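Local coordinates for protein CRISPR-associated endoribonuclease Cas2 (Streptococcus pyogenes serotype M1, PDB 4QR2) that probably acts as a magnesium-dependent nuclease of the CRISPR adaptive immune system, working as a homodimer that can assemble with a Cas1 dimer, at residues V5-N10 and K18-V23; A24-D29 and K52-Q57; Q32-Q35 and F39-S42; A46-I51 and I66-L71. One frame throughout, in Å; residues are numbered along the deposited sequence.

Interaction 1. Residues V5-N10 and K18-V23; sequences VTYDVN and KRLRHV
Tyr-7, near the end of the strand, meets Arg-19, Leu-20 and Val-23 on one flank of the helix, and it loses 91 Å² of surface to them. With CG anti to the backbone N (chi1 -177°), its ring is carried off the strand toward the helix. Val-23 lies over one ring face, its CG2 3.4 Å from Tyr-7 CE2 and its CG1 3.7 Å from Tyr-7 CD2. The opposite face is backed by Val-9 CB, 3.6 Å above the plane. Leu-20 CD1 comes in at the ring edge, 3.8 Å from Tyr-7 CD2, so the ring is confined from three directions. Beyond it, Tyr-7 OH sits 3.4 Å from Arg-19 CB. Ring and guanidinium planes stand 78° apart. The hydroxyl is hydrogen-bonded to Asp-64 OD2, the same oxygen that forms a salt bridge with Arg-19 NE, and one carboxylate thereby fixes both polar ends. Asp-8, the predicted catalytic magnesium ligand, follows, held through OD2 by the backbone N of Asn-36 of the second subunit. Val-9 then splits its branches: CG2 reaches Arg-19 NH1 at 3.8 Å and CG1 meets Leu-20 CB at 4.1 Å. The strand and helix segments run nearly antiparallel (167°), their axes 10.3 Å apart, as expected for the first beta-alpha unit of a ferredoxin-like fold. Strand 2-8 lies between strands 38-42 and 65-71, while helix 14-27 packs through Val-23 against Leu-55 and Ile-58 of helix 45-58.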
loop_
_atom_site.group_PDB
_atom_site.type_symbol
_atom_site.label_atom_id
_atom_site.label_comp_id
_atom_site.label_asym_id
_atom_site.label_seq_id
_atom_site.Cartn_x
_atom_site.Cartn_y
_atom_site.Cartn_z
ATOM N N VAL A 5 5.643 -3.964 0.910
ATOM C CA VAL A 5 5.351 -4.313 -0.462
ATOM C C VAL A 5 3.907 -3.896 -0.746
ATOM O O VAL A 5 2.971 -4.407 -0.076
ATOM C CB VAL A 5 5.478 -5.843 -0.708
ATOM C CG1 VAL A 5 5.220 -6.202 -2.165
ATOM C CG2 VAL A 5 6.862 -6.379 -0.358
ATOM N N THR A 6 3.705 -3.062 -1.783
ATOM C CA THR A 6 2.410 -2.708 -2.218
ATOM C C THR A 6 2.181 -3.123 -3.669
ATOM O O THR A 6 2.909 -2.763 -4.577
ATOM C CB THR A 6 2.092 -1.184 -1.935
ATOM O OG1 THR A 6 2.955 -0.385 -2.780
ATOM C CG2 THR A 6 2.392 -0.741 -0.508
ATOM N N TYR A 7 1.163 -3.986 -3.858
ATOM C CA TYR A 7 0.867 -4.588 -5.127
ATOM C C TYR A 7 -0.419 -4.046 -5.691
ATOM O O TYR A 7 -1.471 -4.133 -5.066
ATOM C CB TYR A 7 0.762 -6.138 -4.998
ATOM C CG TYR A 7 0.523 -6.891 -6.306
ATOM C CD1 TYR A 7 1.058 -6.470 -7.490
ATOM C CD2 TYR A 7 -0.228 -8.036 -6.316
ATOM C CE1 TYR A 7 0.921 -7.190 -8.636
ATOM C CE2 TYR A 7 -0.407 -8.769 -7.455
ATOM C CZ TYR A 7 0.122 -8.366 -8.628
ATOM O OH TYR A 7 -0.063 -9.106 -9.771
ATOM N N ASP A 8 -0.344 -3.435 -6.879
ATOM C CA ASP A 8 -1.503 -2.897 -7.588
ATOM C C ASP A 8 -1.838 -3.837 -8.747
ATOM O O ASP A 8 -1.081 -3.959 -9.718
ATOM C CB ASP A 8 -1.121 -1.554 -8.179
ATOM C CG ASP A 8 -2.301 -0.760 -8.767
ATOM O OD1 ASP A 8 -3.395 -1.250 -8.856
ATOM O OD2 ASP A 8 -2.056 0.436 -9.167
ATOM N N VAL A 9 -2.965 -4.495 -8.578
ATOM C CA VAL A 9 -3.484 -5.429 -9.542
ATOM C C VAL A 9 -5.003 -5.215 -9.533
ATOM O O VAL A 9 -5.625 -4.872 -8.523
ATOM C CB VAL A 9 -3.099 -6.872 -9.213
ATOM C CG1 VAL A 9 -3.696 -7.281 -7.880
ATOM C CG2 VAL A 9 -3.501 -7.833 -10.302
ATOM N N ASN A 10 -5.591 -5.452 -10.709
ATOM C CA ASN A 10 -7.010 -5.309 -10.924
ATOM C C ASN A 10 -7.771 -6.538 -10.513
ATOM O O ASN A 10 -7.681 -7.539 -11.201
ATOM C CB ASN A 10 -7.327 -4.941 -12.355
ATOM C CG ASN A 10 -8.838 -4.682 -12.571
ATOM O OD1 ASN A 10 -9.652 -4.960 -11.677
ATOM N ND2 ASN A 10 -9.193 -4.000 -13.678
ATOM N N LYS A 18 -5.941 -14.176 -9.335
ATOM C CA LYS A 18 -4.992 -15.287 -9.290
ATOM C C LYS A 18 -3.575 -14.836 -9.065
ATOM O O LYS A 18 -2.837 -15.367 -8.258
ATOM C CB LYS A 18 -5.083 -16.135 -10.606
ATOM C CG LYS A 18 -4.160 -17.324 -10.591
ATOM C CD LYS A 18 -4.551 -18.316 -11.689
ATOM C CE LYS A 18 -3.785 -19.610 -11.599
ATOM N NZ LYS A 18 -3.750 -20.338 -12.914
ATOM N N ARG A 19 -3.182 -13.810 -9.786
ATOM C CA ARG A 19 -1.885 -13.211 -9.540
ATOM C C ARG A 19 -1.753 -12.728 -8.129
ATOM O O ARG A 19 -0.730 -12.985 -7.503
ATOM C CB ARG A 19 -1.617 -12.072 -10.510
ATOM C CG ARG A 19 -1.476 -12.572 -11.957
ATOM C CD ARG A 19 -0.846 -11.538 -12.943
ATOM N NE ARG A 19 -1.536 -10.287 -13.118
ATOM C CZ ARG A 19 -2.612 -10.104 -13.884
ATOM N NH1 ARG A 19 -3.147 -8.910 -13.966
ATOM N NH2 ARG A 19 -3.202 -11.120 -14.528
ATOM N N LEU A 20 -2.776 -12.096 -7.577
ATOM C CA LEU A 20 -2.713 -11.625 -6.188
ATOM C C LEU A 20 -2.574 -12.806 -5.251
ATOM O O LEU A 20 -1.811 -12.751 -4.274
ATOM C CB LEU A 20 -3.933 -10.767 -5.808
ATOM C CG LEU A 20 -4.056 -10.348 -4.341
ATOM C CD1 LEU A 20 -2.860 -9.505 -3.944
ATOM C CD2 LEU A 20 -5.359 -9.594 -4.066
ATOM N N ARG A 21 -3.252 -13.921 -5.514
ATOM C CA ARG A 21 -3.075 -15.103 -4.627
ATOM C C ARG A 21 -1.635 -15.579 -4.650
ATOM O O ARG A 21 -1.074 -15.948 -3.625
ATOM C CB ARG A 21 -3.969 -16.253 -5.094
ATOM C CG ARG A 21 -5.478 -16.070 -4.818
ATOM C CD ARG A 21 -6.263 -17.436 -4.905
ATOM N NE ARG A 21 -6.276 -17.978 -6.262
ATOM C CZ ARG A 21 -7.060 -17.580 -7.290
ATOM N NH1 ARG A 21 -6.903 -18.161 -8.446
ATOM N NH2 ARG A 21 -7.933 -16.639 -7.193
ATOM N N HIS A 22 -1.001 -15.543 -5.830
ATOM C CA HIS A 22 0.387 -16.020 -5.942
ATOM C C HIS A 22 1.366 -15.047 -5.332
ATOM O O HIS A 22 2.356 -15.510 -4.687
ATOM C CB HIS A 22 0.742 -16.207 -7.413
ATOM C CG HIS A 22 0.044 -17.347 -8.076
ATOM N ND1 HIS A 22 0.034 -17.500 -9.447
ATOM C CD2 HIS A 22 -0.786 -18.298 -7.588
ATOM C CE1 HIS A 22 -0.700 -18.553 -9.764
ATOM N NE2 HIS A 22 -1.200 -19.070 -8.652
ATOM N N VAL A 23 1.136 -13.732 -5.552
ATOM C CA VAL A 23 1.895 -12.676 -4.823
ATOM C C VAL A 23 1.832 -12.855 -3.317
ATOM O O VAL A 23 2.858 -12.882 -2.594
ATOM C CB VAL A 23 1.509 -11.265 -5.279
ATOM C CG1 VAL A 23 2.117 -10.213 -4.386
ATOM C CG2 VAL A 23 2.029 -11.050 -6.726
#

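Interaction 2. Residues A24-D29 and K52-Q57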
loop_
_atom_site.group_PDB
_atom_site.type_symbol
_atom_site.label_atom_id
_atom_site.label_comp_id
_atom_site.label_asym_id
_atom_site.label_seq_id
_atom_site.Cartn_x
_atom_site.Cartn_y
_atom_site.Cartn_z
ATOM N N ALA A 24 0.634 -13.070 -2.822
ATOM C CA ALA A 24 0.454 -13.191 -1.357
ATOM C C ALA A 24 1.132 -14.414 -0.853
ATOM O O ALA A 24 1.746 -14.341 0.205
ATOM C CB ALA A 24 -1.053 -13.262 -1.004
ATOM N N LYS A 25 1.008 -15.540 -1.578
ATOM C CA LYS A 25 1.602 -16.784 -1.147
ATOM C C LYS A 25 3.119 -16.634 -0.981
ATOM O O LYS A 25 3.756 -17.140 0.006
ATOM C CB LYS A 25 1.270 -17.899 -2.118
ATOM C CG LYS A 25 1.660 -19.271 -1.643
ATOM C CD LYS A 25 1.251 -20.295 -2.680
ATOM C CE LYS A 25 1.547 -21.722 -2.217
ATOM N NZ LYS A 25 2.977 -22.090 -2.085
ATOM N N LEU A 26 3.709 -15.900 -1.893
ATOM C CA LEU A 26 5.136 -15.627 -1.833
ATOM C C LEU A 26 5.495 -14.720 -0.679
ATOM O O LEU A 26 6.430 -15.065 0.070
ATOM C CB LEU A 26 5.618 -15.047 -3.166
ATOM C CG LEU A 26 7.043 -14.459 -3.215
ATOM C CD1 LEU A 26 8.011 -15.498 -2.900
ATOM C CD2 LEU A 26 7.364 -13.995 -4.627
ATOM N N CYS A 27 4.753 -13.594 -0.539
ATOM C CA CYS A 27 5.106 -12.529 0.362
ATOM C C CYS A 27 4.900 -12.992 1.802
ATOM O O CYS A 27 5.709 -12.623 2.652
ATOM C CB CYS A 27 4.396 -11.278 0.135
ATOM S SG CYS A 27 4.945 -10.402 -1.352
ATOM N N VAL A 28 3.933 -13.894 2.037
ATOM C CA VAL A 28 3.655 -14.287 3.428
ATOM C C VAL A 28 4.665 -15.289 3.911
ATOM O O VAL A 28 4.642 -15.700 5.086
ATOM C CB VAL A 28 2.195 -14.774 3.628
ATOM C CG1 VAL A 28 1.199 -13.676 3.271
ATOM C CG2 VAL A 28 1.891 -16.076 2.926
ATOM N N ASP A 29 5.522 -15.779 3.008
ATOM C CA ASP A 29 6.634 -16.558 3.450
ATOM C C ASP A 29 7.730 -15.694 4.095
ATOM O O ASP A 29 8.665 -16.263 4.711
ATOM C CB ASP A 29 7.246 -17.321 2.290
ATOM C CG ASP A 29 6.634 -18.708 2.074
ATOM O OD1 ASP A 29 5.913 -19.229 2.947
ATOM O OD2 ASP A 29 6.923 -19.343 1.014
ATOM N N LYS A 52 12.261 -10.309 -5.439
ATOM C CA LYS A 52 12.015 -9.504 -6.659
ATOM C C LYS A 52 11.999 -10.342 -7.954
ATOM O O LYS A 52 11.108 -10.180 -8.810
ATOM C CB LYS A 52 13.082 -8.413 -6.795
ATOM C CG LYS A 52 12.777 -7.265 -5.846
ATOM C CD LYS A 52 13.681 -6.076 -6.021
ATOM C CE LYS A 52 14.966 -6.234 -5.255
ATOM N NZ LYS A 52 15.758 -4.958 -5.218
ATOM N N HIS A 53 12.994 -11.217 -8.123
ATOM C CA HIS A 53 12.994 -12.096 -9.300
ATOM C C HIS A 53 11.706 -12.936 -9.384
ATOM O O HIS A 53 11.142 -13.047 -10.440
ATOM C CB HIS A 53 14.165 -13.064 -9.252
ATOM C CG HIS A 53 15.504 -12.406 -9.457
ATOM N ND1 HIS A 53 16.691 -13.019 -9.125
ATOM C CD2 HIS A 53 15.841 -11.195 -9.982
ATOM C CE1 HIS A 53 17.706 -12.234 -9.445
ATOM N NE2 HIS A 53 17.224 -11.124 -9.984
ATOM N N ARG A 54 11.289 -13.495 -8.264
ATOM C CA ARG A 54 10.061 -14.297 -8.209
ATOM C C ARG A 54 8.806 -13.547 -8.505
ATOM O O ARG A 54 7.942 -14.024 -9.292
ATOM C CB ARG A 54 9.990 -15.107 -6.910
ATOM C CG ARG A 54 11.075 -16.139 -6.915
ATOM C CD ARG A 54 10.823 -17.238 -5.959
ATOM N NE ARG A 54 11.401 -16.855 -4.771
ATOM C CZ ARG A 54 10.998 -17.184 -3.553
ATOM N NH1 ARG A 54 9.927 -17.975 -3.339
ATOM N NH2 ARG A 54 11.691 -16.660 -2.529
ATOM N N LEU A 55 8.726 -12.351 -7.947
ATOM C CA LEU A 55 7.571 -11.475 -8.215
ATOM C C LEU A 55 7.547 -11.082 -9.634
ATOM O O LEU A 55 6.456 -11.039 -10.260
ATOM C CB LEU A 55 7.621 -10.264 -7.305
ATOM C CG LEU A 55 7.352 -10.473 -5.837
ATOM C CD1 LEU A 55 7.775 -9.209 -5.091
ATOM C CD2 LEU A 55 5.844 -10.763 -5.624
ATOM N N THR A 56 8.706 -10.863 -10.241
ATOM C CA THR A 56 8.735 -10.522 -11.674
ATOM C C THR A 56 8.154 -11.603 -12.572
ATOM O O THR A 56 7.514 -11.288 -13.581
ATOM C CB THR A 56 10.174 -10.217 -12.114
ATOM O OG1 THR A 56 10.612 -9.039 -11.444
ATOM C CG2 THR A 56 10.212 -9.974 -13.579
ATOM N N GLN A 57 8.337 -12.852 -12.181
ATOM C CA GLN A 57 7.751 -13.972 -12.909
ATOM C C GLN A 57 6.229 -14.110 -12.654
ATOM O O GLN A 57 5.536 -14.762 -13.405
ATOM C CB GLN A 57 8.465 -15.231 -12.523
ATOM C CG GLN A 57 9.967 -15.220 -12.885
ATOM C CD GLN A 57 10.177 -14.940 -14.355
ATOM O OE1 GLN A 57 10.591 -13.840 -14.771
ATOM N NE2 GLN A 57 9.817 -15.923 -15.174
#
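The two helices of the ferredoxin-like fold lie on the same face of the sheet, and Leu-26 of helix 14-27 joins them by reaching Arg-54 and Leu-55 of helix 45-58. The CA atoms of Leu-26 and Leu-55, 8.0 Å apart, are the nearest pair across the segments. CG of Leu-26 is anti to the backbone N (chi1 169°), which sends both methyls across the gap. CD1 covers one face of the Arg-54 guanidinium, 3.1 Å above its plane and displaced toward NH1. CD2 instead reaches Arg-54 CB and Leu-55 CD2, each at 3.7 Å. One leucine thus packs on both the base and the flat end of the arginine. Cys-27 SG adds a looser contact, 4.4 Å from Leu-55 CD2, and Leu-82 of the second subunit also packs on Leu-55. Arg-54 NH2 is held by a salt bridge to Asp-50 and a hydrogen bond to Tyr-30 OH. Asp-29 OD2 lies 5.5 Å from Arg-54 NH1, too far for a salt bridge, so any attraction is probably weak. Within the second helix, Lys-52 O accepts both Thr-56 N and Thr-56 OG1, each 2.9 Å away, from opposite faces of its carbonyl plane.

Interaction 3. Residues Q32-Q35 and F39-S42; sequences QRVQ and FECS
Gln-32 and Glu-40 form the antiparallel hydrogen-bonded pair of this beta hairpin. Gln-32 N gives its hydrogen to Glu-40 O at 3.0 Å, with an N-H...O angle of 161°. In return, Glu-40 N reaches Gln-32 O at 2.8 Å, lying in the carbonyl plane. The same Gln-32 O receives a CA-H...O contact from Phe-39 CA at 3.3 Å. A water ties the two side chains, donating to Gln-32 OE1 and to Glu-40 OE1, each 2.7 Å away. The other carboxylate oxygen, Glu-40 OE2, is taken by Arg-67 and Tyr-69 OH of the second subunit, so both oxygens have partners. Val-34 CG1 packs beside Glu-40 OE1 at 3.6 Å. On the other face of the sheet the non-hydrogen-bonded pair Arg-33 and Phe-39 run side by side: the arginine is extended, its CG 3.5 Å from Phe-39 CE2, and its guanidinium is inclined 27° to the ring. Arg-33 NH2 is satisfied by Asn-36 O in the turn, beside a classic beta bulge in which Val-34 and Gln-35 both face Val-38. Helix 14-27 covers the Arg-33 and Phe-39 face, strand 2-8 flanks strand 38-42, and strand 31-35 is outermost within the chain.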
loop_
_atom_site.group_PDB
_atom_site.type_symbol
_atom_site.label_atom_id
_atom_site.label_comp_id
_atom_site.label_asym_id
_atom_site.label_seq_id
_atom_site.Cartn_x
_atom_site.Cartn_y
_atom_site.Cartn_z
ATOM N N GLN A 32 4.022 -10.501 6.845
ATOM C CA GLN A 32 2.665 -10.513 7.188
ATOM C C GLN A 32 1.840 -9.707 6.167
ATOM O O GLN A 32 2.194 -8.597 5.734
ATOM C CB GLN A 32 2.498 -9.857 8.539
ATOM C CG GLN A 32 1.220 -10.033 9.274
ATOM C CD GLN A 32 1.395 -9.620 10.735
ATOM O OE1 GLN A 32 2.161 -8.700 11.044
ATOM N NE2 GLN A 32 0.687 -10.301 11.644
ATOM N N ARG A 33 0.726 -10.320 5.746
ATOM C CA ARG A 33 -0.240 -9.649 4.893
ATOM C C ARG A 33 -1.136 -8.766 5.774
ATOM O O ARG A 33 -1.832 -9.290 6.636
ATOM C CB ARG A 33 -1.089 -10.702 4.195
ATOM C CG ARG A 33 -2.052 -10.143 3.201
ATOM C CD ARG A 33 -2.664 -11.344 2.468
ATOM N NE ARG A 33 -3.346 -10.921 1.251
ATOM C CZ ARG A 33 -3.995 -11.753 0.436
ATOM N NH1 ARG A 33 -4.101 -13.049 0.739
ATOM N NH2 ARG A 33 -4.602 -11.292 -0.633
ATOM N N VAL A 34 -0.981 -7.484 5.681
ATOM C CA VAL A 34 -1.633 -6.510 6.547
ATOM C C VAL A 34 -2.899 -5.885 5.978
ATOM O O VAL A 34 -3.859 -5.458 6.751
ATOM C CB VAL A 34 -0.642 -5.441 7.088
ATOM C CG1 VAL A 34 0.380 -6.125 7.990
ATOM C CG2 VAL A 34 -0.045 -4.564 5.993
ATOM N N GLN A 35 -2.978 -5.955 4.655
ATOM C CA GLN A 35 -4.172 -5.653 3.858
ATOM C C GLN A 35 -4.207 -6.585 2.641
ATOM O O GLN A 35 -3.259 -7.338 2.444
ATOM C CB GLN A 35 -4.158 -4.207 3.369
ATOM C CG GLN A 35 -4.377 -3.190 4.516
ATOM C CD GLN A 35 -4.130 -1.769 4.080
ATOM O OE1 GLN A 35 -3.133 -1.497 3.462
ATOM N NE2 GLN A 35 -5.034 -0.887 4.368
ATOM N N PHE A 39 1.943 -5.954 2.147
ATOM C CA PHE A 39 2.716 -6.923 2.916
ATOM C C PHE A 39 3.866 -6.249 3.646
ATOM O O PHE A 39 4.611 -5.480 3.086
ATOM C CB PHE A 39 3.218 -8.097 2.055
ATOM C CG PHE A 39 2.192 -8.639 1.133
ATOM C CD1 PHE A 39 1.899 -8.018 -0.083
ATOM C CD2 PHE A 39 1.443 -9.727 1.509
ATOM C CE1 PHE A 39 0.871 -8.511 -0.902
ATOM C CE2 PHE A 39 0.444 -10.217 0.709
ATOM C CZ PHE A 39 0.129 -9.598 -0.499
ATOM N N GLU A 40 4.006 -6.578 4.930
ATOM C CA GLU A 40 5.119 -6.109 5.704
ATOM C C GLU A 40 6.131 -7.218 5.834
ATOM O O GLU A 40 5.879 -8.216 6.526
ATOM C CB GLU A 40 4.610 -5.626 7.058
ATOM C CG GLU A 40 3.874 -4.301 7.028
ATOM C CD GLU A 40 3.226 -3.881 8.342
ATOM O OE1 GLU A 40 3.318 -4.630 9.425
ATOM O OE2 GLU A 40 2.580 -2.799 8.301
ATOM N N CYS A 41 7.269 -7.095 5.158
ATOM C CA CYS A 41 8.176 -8.241 4.985
ATOM C C CYS A 41 9.493 -7.953 5.681
ATOM O O CYS A 41 9.934 -6.832 5.766
ATOM C CB CYS A 41 8.441 -8.587 3.504
ATOM S SG CYS A 41 6.991 -9.132 2.641
ATOM N N SER A 42 10.080 -8.936 6.297
ATOM C CA SER A 42 11.360 -8.720 6.915
ATOM C C SER A 42 12.303 -9.671 6.172
ATOM O O SER A 42 12.099 -10.927 6.151
ATOM C CB SER A 42 11.305 -9.070 8.401
ATOM O OG SER A 42 12.596 -9.068 8.953
HETATM O O HOH W 1 4.228 -7.028 10.391
#

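Interaction 4. Residues A46-I51 and I66-L71; sequences AEFVDI and IRFYLL
Phe-48 of the helix presents its ring edge to the face of Phe-68 on the strand, and this T-shaped pair carries nearly the whole contact. The centroids are 5.1 Å apart and the planes stand at 89°. Phe-48 CE1 is 3.7 Å from Phe-68 CD1, and Phe-48 CZ lies 3.8 Å from Phe-68 CG, so two edge carbons rest on the target ring, off centre. The two rings fill a backbone gap of 10.0 Å between Phe-48 CA and Phe-68 CA. At chi1 -172° the ring swings out opposite the backbone N of Phe-48 and so reaches the strand. On the opposite face of the Phe-68 ring lies Ile-66 CG2, 3.4 Å above the plane, leaving that ring sandwiched. Helix 45-58 and strand 65-71 are the last alpha-beta step of the ferredoxin-like fold, and this aromatic pair closes it over the sheet. Around the pair the contact is much looser: only 149 Å² is buried in all, and Leu-70 CD1 stays 4.5 Å from Phe-48 CE2. Ala-46 and Val-49, which do not reach the strand, are exposed in the dimer. Lys-52 makes a cation-pi contact with Phe-48. The strand's other face belongs to the dimer: Arg-67 NE donates a hydrogen bond to Tyr-69 OH (2.9 Å), almost in the guanidinium plane, and Arg-67, Phe-68 and Tyr-69 pair antiparallel with a strand of the second subunit, so the sheet runs on across the interface.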
loop_
_atom_site.group_PDB
_atom_site.type_symbol
_atom_site.label_atom_id
_atom_site.label_comp_id
_atom_site.label_asym_id
_atom_site.label_seq_id
_atom_site.Cartn_x
_atom_site.Cartn_y
_atom_site.Cartn_z
ATOM N N ALA A 46 19.897 -10.607 0.279
ATOM C CA ALA A 46 19.793 -11.801 -0.630
ATOM C C ALA A 46 18.356 -12.278 -0.838
ATOM O O ALA A 46 17.947 -12.536 -1.964
ATOM C CB ALA A 46 20.657 -12.942 -0.110
ATOM N N GLU A 47 17.567 -12.341 0.249
ATOM C CA GLU A 47 16.159 -12.710 0.119
ATOM C C GLU A 47 15.414 -11.671 -0.729
ATOM O O GLU A 47 14.556 -12.035 -1.545
ATOM C CB GLU A 47 15.464 -12.878 1.486
ATOM C CG GLU A 47 15.881 -14.171 2.171
ATOM C CD GLU A 47 15.427 -14.237 3.621
ATOM O OE1 GLU A 47 15.159 -13.190 4.217
ATOM O OE2 GLU A 47 15.426 -15.364 4.170
ATOM N N PHE A 48 15.754 -10.405 -0.554
ATOM C CA PHE A 48 15.052 -9.354 -1.300
ATOM C C PHE A 48 15.304 -9.494 -2.778
ATOM O O PHE A 48 14.337 -9.399 -3.585
ATOM C CB PHE A 48 15.463 -8.015 -0.739
ATOM C CG PHE A 48 14.696 -6.827 -1.278
ATOM C CD1 PHE A 48 13.370 -6.890 -1.559
ATOM C CD2 PHE A 48 15.371 -5.606 -1.479
ATOM C CE1 PHE A 48 12.703 -5.733 -1.997
ATOM C CE2 PHE A 48 14.716 -4.469 -1.911
ATOM C CZ PHE A 48 13.371 -4.587 -2.229
ATOM N N VAL A 49 16.563 -9.789 -3.145
ATOM C CA VAL A 49 16.904 -10.014 -4.569
ATOM C C VAL A 49 16.059 -11.185 -5.105
ATOM O O VAL A 49 15.466 -11.109 -6.185
ATOM C CB VAL A 49 18.390 -10.302 -4.839
ATOM C CG1 VAL A 49 18.594 -10.575 -6.327
ATOM C CG2 VAL A 49 19.260 -9.126 -4.429
ATOM N N ASP A 50 16.001 -12.260 -4.348
ATOM C CA ASP A 50 15.209 -13.440 -4.770
ATOM C C ASP A 50 13.761 -13.185 -4.869
ATOM O O ASP A 50 13.114 -13.512 -5.898
ATOM C CB ASP A 50 15.464 -14.588 -3.822
ATOM C CG ASP A 50 14.915 -15.895 -4.371
ATOM O OD1 ASP A 50 15.053 -16.209 -5.594
ATOM O OD2 ASP A 50 14.325 -16.587 -3.568
ATOM N N ILE A 51 13.209 -12.547 -3.860
ATOM C CA ILE A 51 11.792 -12.179 -3.930
ATOM C C ILE A 51 11.454 -11.308 -5.138
ATOM O O ILE A 51 10.446 -11.490 -5.807
ATOM C CB ILE A 51 11.372 -11.545 -2.631
ATOM C CG1 ILE A 51 11.464 -12.569 -1.530
ATOM C CG2 ILE A 51 9.933 -11.058 -2.690
ATOM C CD1 ILE A 51 11.489 -11.877 -0.181
ATOM N N ILE A 66 4.440 -3.114 -8.521
ATOM C CA ILE A 66 4.815 -3.370 -7.147
ATOM C C ILE A 66 5.775 -2.254 -6.749
ATOM O O ILE A 66 6.706 -1.927 -7.507
ATOM C CB ILE A 66 5.504 -4.756 -6.968
ATOM C CG1 ILE A 66 4.434 -5.845 -7.194
ATOM C CG2 ILE A 66 6.160 -4.820 -5.577
ATOM C CD1 ILE A 66 4.826 -7.220 -6.774
ATOM N N ARG A 67 5.545 -1.716 -5.552
ATOM C CA ARG A 67 6.417 -0.777 -4.940
ATOM C C ARG A 67 6.941 -1.381 -3.672
ATOM O O ARG A 67 6.213 -2.088 -2.952
ATOM C CB ARG A 67 5.690 0.602 -4.673
ATOM C CG ARG A 67 5.364 1.281 -5.962
ATOM C CD ARG A 67 4.531 2.539 -5.760
ATOM N NE ARG A 67 5.333 3.634 -5.246
ATOM C CZ ARG A 67 6.038 4.448 -6.020
ATOM N NH1 ARG A 67 6.135 4.188 -7.327
ATOM N NH2 ARG A 67 6.699 5.429 -5.493
ATOM N N PHE A 68 8.194 -1.073 -3.395
ATOM C CA PHE A 68 8.872 -1.516 -2.165
ATOM C C PHE A 68 9.327 -0.311 -1.387
ATOM O O PHE A 68 10.133 0.509 -1.915
ATOM C CB PHE A 68 10.129 -2.327 -2.516
ATOM C CG PHE A 68 9.881 -3.523 -3.369
ATOM C CD1 PHE A 68 9.246 -4.590 -2.861
ATOM C CD2 PHE A 68 10.290 -3.545 -4.700
ATOM C CE1 PHE A 68 9.023 -5.763 -3.624
ATOM C CE2 PHE A 68 10.061 -4.679 -5.502
ATOM C CZ PHE A 68 9.390 -5.782 -4.958
ATOM N N TYR A 69 8.875 -0.192 -0.138
ATOM C CA TYR A 69 9.310 0.905 0.718
ATOM C C TYR A 69 10.166 0.342 1.801
ATOM O O TYR A 69 9.757 -0.532 2.539
ATOM C CB TYR A 69 8.094 1.632 1.355
ATOM C CG TYR A 69 7.180 2.288 0.324
ATOM C CD1 TYR A 69 6.224 1.600 -0.325
ATOM C CD2 TYR A 69 7.316 3.630 0.072
ATOM C CE1 TYR A 69 5.456 2.219 -1.274
ATOM C CE2 TYR A 69 6.527 4.283 -0.808
ATOM C CZ TYR A 69 5.597 3.601 -1.488
ATOM O OH TYR A 69 4.830 4.224 -2.434
ATOM N N LEU A 70 11.435 0.744 1.806
ATOM C CA LEU A 70 12.370 0.356 2.845
ATOM C C LEU A 70 12.153 1.143 4.115
ATOM O O LEU A 70 12.510 2.312 4.231
ATOM C CB LEU A 70 13.802 0.546 2.325
ATOM C CG LEU A 70 14.119 -0.574 1.353
ATOM C CD1 LEU A 70 13.526 -0.522 -0.074
ATOM C CD2 LEU A 70 15.631 -0.575 1.361
ATOM N N LEU A 71 11.604 0.507 5.104
ATOM C CA LEU A 71 11.241 1.201 6.340
ATOM C C LEU A 71 12.403 1.136 7.327
ATOM O O LEU A 71 13.192 0.189 7.347
ATOM C CB LEU A 71 10.006 0.563 6.948
ATOM C CG LEU A 71 8.813 0.509 5.971
ATOM C CD1 LEU A 71 7.602 0.012 6.714
ATOM C CD2 LEU A 71 8.458 1.811 5.312
#

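In the fold
From the N terminus, interaction 1 closes a short loop of seven residues, bringing helix 14-27 back over strand 2-8. Interaction 3 then closes the hairpin, with three residues between its segments, and it falls within the longer span bridged by interaction 2, which pairs the end of helix 14-27 with helix 45-58. Interactions 2 and 4 cross along the chain, because 46-51 lies inside the span from 24-29 to 52-57 and 66-71 beyond it. Interactions 1 and 4 each tie one helix to the sheet, and interaction 2 ties the helices together. A probable hydrogen bond from Val-5 N to Phe-39 O (2.8 Å) joins the strands of interactions 1 and 3. All four touch the second subunit.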